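Local coordinates for DUF1896 domain-containing protein (Porphyromonas gingivalis, PDB 2APL) that is of unknown function but belongs to the DUF1896 family and folds as an all-helical chain, at residues A[102-108]-A[137-141]. Numbering follows the deposited sequence.
Sequences LLKNKAI and TIVLL
Lys104 and Asn105 link helix 94-103 to helix 106-112, and the joint illustrates a common principle: an Asn N-cap starts the second helix, while apolar side chains from both helices meet a third, helix 126-143. Asn105 N donates to Leu102 O (2.9 Å). Asn105, extended at phi/psi -83/132, is the N-cap, its OD1 accepting from Ile108 N at 2.9 Å. Residues 137-141 are regular helix, and the backbones come nearest at Ile108 and Thr137, CA to CA 7.0 Å. Across the interface the contact is made by side chains. Leu141 CD1 lies 3.7 Å from Leu102 CD2 and 4.2 Å from Ile108 CG1, so one leucine spans both sides of the turn. Ile108, with chi1 and chi2 both m, brings CD1 to 3.7 Å from Thr137 CG2 and 3.9 Å from Ile138 CG1. Ala107 CB meets Thr137 CG2 at 4.1 Å, while Thr137 OG1 hydrogen-bonds to Glu133 O, one turn earlier in its own helix. Helix 74-85 adjoins this apolar patch, Leu78 touching Ile108 and Leu82 touching Ile138.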
ATOM      1  N   LEU A 102     -11.338  -8.465   4.933  1.00 35.45           N
ATOM      2  CA  LEU A 102     -11.681  -8.657   3.512  1.00 36.62           C
ATOM      3  C   LEU A 102     -10.449  -8.981   2.687  1.00 36.98           C
ATOM      4  O   LEU A 102     -10.520  -9.809   1.772  1.00 36.91           O
ATOM      5  CB  LEU A 102     -12.371  -7.429   2.940  1.00 35.86           C
ATOM      6  CG  LEU A 102     -13.813  -7.226   3.388  1.00 38.86           C
ATOM      7  CD1 LEU A 102     -14.283  -5.873   2.972  1.00 41.01           C
ATOM      8  CD2 LEU A 102     -14.729  -8.357   2.761  1.00 39.01           C
ATOM      9  N   LEU A 103      -9.309  -8.342   3.013  1.00 36.89           N
ATOM     10  CA  LEU A 103      -8.041  -8.653   2.324  1.00 38.62           C
ATOM     11  C   LEU A 103      -7.644 -10.141   2.440  1.00 37.89           C
ATOM     12  O   LEU A 103      -7.018 -10.682   1.533  1.00 37.48           O
ATOM     13  CB  LEU A 103      -6.897  -7.733   2.803  1.00 37.89           C
ATOM     14  CG  LEU A 103      -5.755  -7.494   1.813  1.00 40.22           C
ATOM     15  CD1 LEU A 103      -6.242  -7.232   0.401  1.00 42.65           C
ATOM     16  CD2 LEU A 103      -4.837  -6.318   2.371  1.00 40.71           C
ATOM     17  N   LYS A 104      -8.107 -10.816   3.499  1.00 36.50           N
ATOM     18  CA  LYS A 104      -7.890 -12.239   3.675  1.00 37.80           C
ATOM     19  C   LYS A 104      -9.027 -13.129   3.147  1.00 36.73           C
ATOM     20  O   LYS A 104      -8.949 -14.336   3.231  1.00 35.65           O
ATOM     21  CB  LYS A 104      -7.661 -12.541   5.159  1.00 38.38           C
ATOM     22  CG  LYS A 104      -6.420 -11.837   5.768  1.00 41.27           C
ATOM     23  CD  LYS A 104      -6.542 -11.769   7.326  1.00 43.83           C
ATOM     24  CE  LYS A 104      -7.146 -13.074   7.985  1.00 53.38           C
ATOM     25  NZ  LYS A 104      -8.605 -13.091   8.454  1.00 56.82           N
ATOM     26  N   ASN A 105     -10.074 -12.527   2.578  1.00 35.88           N
ATOM     27  CA  ASN A 105     -11.233 -13.268   2.152  1.00 36.08           C
ATOM     28  C   ASN A 105     -10.946 -13.860   0.772  1.00 35.02           C
ATOM     29  O   ASN A 105     -10.441 -13.137  -0.143  1.00 33.71           O
ATOM     30  CB  ASN A 105     -12.428 -12.294   2.135  1.00 36.56           C
ATOM     31  CG  ASN A 105     -13.654 -12.897   1.538  1.00 37.20           C
ATOM     32  OD1 ASN A 105     -13.846 -12.836   0.331  1.00 37.24           O
ATOM     33  ND2 ASN A 105     -14.494 -13.492   2.371  1.00 34.72           N
ATOM     34  N   LYS A 106     -11.233 -15.138   0.601  1.00 34.98           N
ATOM     35  CA  LYS A 106     -10.952 -15.791  -0.706  1.00 36.17           C
ATOM     36  C   LYS A 106     -11.732 -15.169  -1.882  1.00 35.89           C
ATOM     37  O   LYS A 106     -11.166 -14.969  -2.962  1.00 35.49           O
ATOM     38  CB  LYS A 106     -11.194 -17.288  -0.656  1.00 37.95           C
ATOM     39  CG  LYS A 106     -10.194 -18.061   0.239  1.00 44.99           C
ATOM     40  CD  LYS A 106      -8.917 -18.586  -0.491  1.00 53.49           C
ATOM     41  CE  LYS A 106      -7.713 -17.591  -0.423  1.00 57.49           C
ATOM     42  NZ  LYS A 106      -6.938 -17.457  -1.752  1.00 56.80           N
ATOM     43  N   ALA A 107     -13.002 -14.811  -1.673  1.00 33.39           N
ATOM     44  CA  ALA A 107     -13.719 -14.115  -2.731  1.00 33.87           C
ATOM     45  C   ALA A 107     -13.019 -12.819  -3.172  1.00 35.00           C
ATOM     46  O   ALA A 107     -12.851 -12.596  -4.388  1.00 34.63           O
ATOM     47  CB  ALA A 107     -15.153 -13.815  -2.331  1.00 33.49           C
ATOM     48  N   ILE A 108     -12.636 -11.976  -2.187  1.00 33.95           N
ATOM     49  CA  ILE A 108     -11.948 -10.683  -2.470  1.00 33.79           C
ATOM     50  C   ILE A 108     -10.550 -10.917  -3.116  1.00 33.78           C
ATOM     51  O   ILE A 108     -10.205 -10.303  -4.145  1.00 34.59           O
ATOM     52  CB  ILE A 108     -11.860  -9.830  -1.182  1.00 33.86           C
ATOM     53  CG1 ILE A 108     -13.271  -9.410  -0.703  1.00 31.50           C
ATOM     54  CG2 ILE A 108     -10.884  -8.593  -1.373  1.00 33.36           C
ATOM     55  CD1 ILE A 108     -13.980  -8.236  -1.499  1.00 32.77           C
ATOM     56  N   THR A 137     -18.755  -7.764  -5.428  1.00 36.67           N
ATOM     57  CA  THR A 137     -18.404  -8.808  -4.491  1.00 36.21           C
ATOM     58  C   THR A 137     -18.893  -8.505  -3.062  1.00 34.93           C
ATOM     59  O   THR A 137     -19.480  -9.366  -2.390  1.00 34.50           O
ATOM     60  CB  THR A 137     -16.862  -9.038  -4.501  1.00 35.87           C
ATOM     61  OG1 THR A 137     -16.465  -9.455  -5.840  1.00 39.82           O
ATOM     62  CG2 THR A 137     -16.445 -10.091  -3.464  1.00 32.69           C
ATOM     63  N   ILE A 138     -18.621  -7.308  -2.586  1.00 33.99           N
ATOM     64  CA  ILE A 138     -19.118  -6.907  -1.263  1.00 34.66           C
ATOM     65  C   ILE A 138     -20.645  -6.898  -1.177  1.00 35.13           C
ATOM     66  O   ILE A 138     -21.227  -7.387  -0.187  1.00 35.77           O
ATOM     67  CB  ILE A 138     -18.470  -5.560  -0.802  1.00 34.30           C
ATOM     68  CG1 ILE A 138     -16.953  -5.794  -0.646  1.00 34.58           C
ATOM     69  CG2 ILE A 138     -19.063  -5.040   0.555  1.00 33.21           C
ATOM     70  CD1 ILE A 138     -16.109  -4.419  -0.627  1.00 35.35           C
ATOM     71  N   VAL A 139     -21.311  -6.399  -2.217  1.00 35.12           N
ATOM     72  CA  VAL A 139     -22.781  -6.557  -2.289  1.00 35.28           C
ATOM     73  C   VAL A 139     -23.179  -8.033  -2.102  1.00 35.05           C
ATOM     74  O   VAL A 139     -24.117  -8.333  -1.376  1.00 34.51           O
ATOM     75  CB  VAL A 139     -23.369  -5.975  -3.613  1.00 35.32           C
ATOM     76  CG1 VAL A 139     -24.837  -6.368  -3.790  1.00 36.67           C
ATOM     77  CG2 VAL A 139     -23.224  -4.457  -3.611  1.00 37.33           C
ATOM     78  N   LEU A 140     -22.447  -8.947  -2.741  1.00 34.71           N
ATOM     79  CA  LEU A 140     -22.848 -10.335  -2.692  1.00 34.63           C
ATOM     80  C   LEU A 140     -22.602 -10.862  -1.296  1.00 34.74           C
ATOM     81  O   LEU A 140     -23.416 -11.659  -0.809  1.00 33.77           O
ATOM     82  CB  LEU A 140     -22.091 -11.207  -3.709  1.00 34.22           C
ATOM     83  CG  LEU A 140     -22.634 -11.008  -5.131  1.00 36.42           C
ATOM     84  CD1 LEU A 140     -21.815 -11.831  -6.162  1.00 34.92           C
ATOM     85  CD2 LEU A 140     -24.110 -11.306  -5.240  1.00 37.37           C
ATOM     86  N   LEU A 141     -21.464 -10.474  -0.710  1.00 33.76           N
ATOM     87  CA  LEU A 141     -21.089 -10.895   0.659  1.00 34.49           C
ATOM     88  C   LEU A 141     -22.162 -10.478   1.653  1.00 34.48           C
ATOM     89  O   LEU A 141     -22.621 -11.295   2.461  1.00 36.43           O
ATOM     90  CB  LEU A 141     -19.704 -10.337   1.061  1.00 34.39           C
ATOM     91  CG  LEU A 141     -18.458 -11.094   0.534  1.00 35.50           C
ATOM     92  CD1 LEU A 141     -17.173 -10.207   0.686  1.00 32.83           C
ATOM     93  CD2 LEU A 141     -18.297 -12.481   1.228  1.00 33.65           C
TER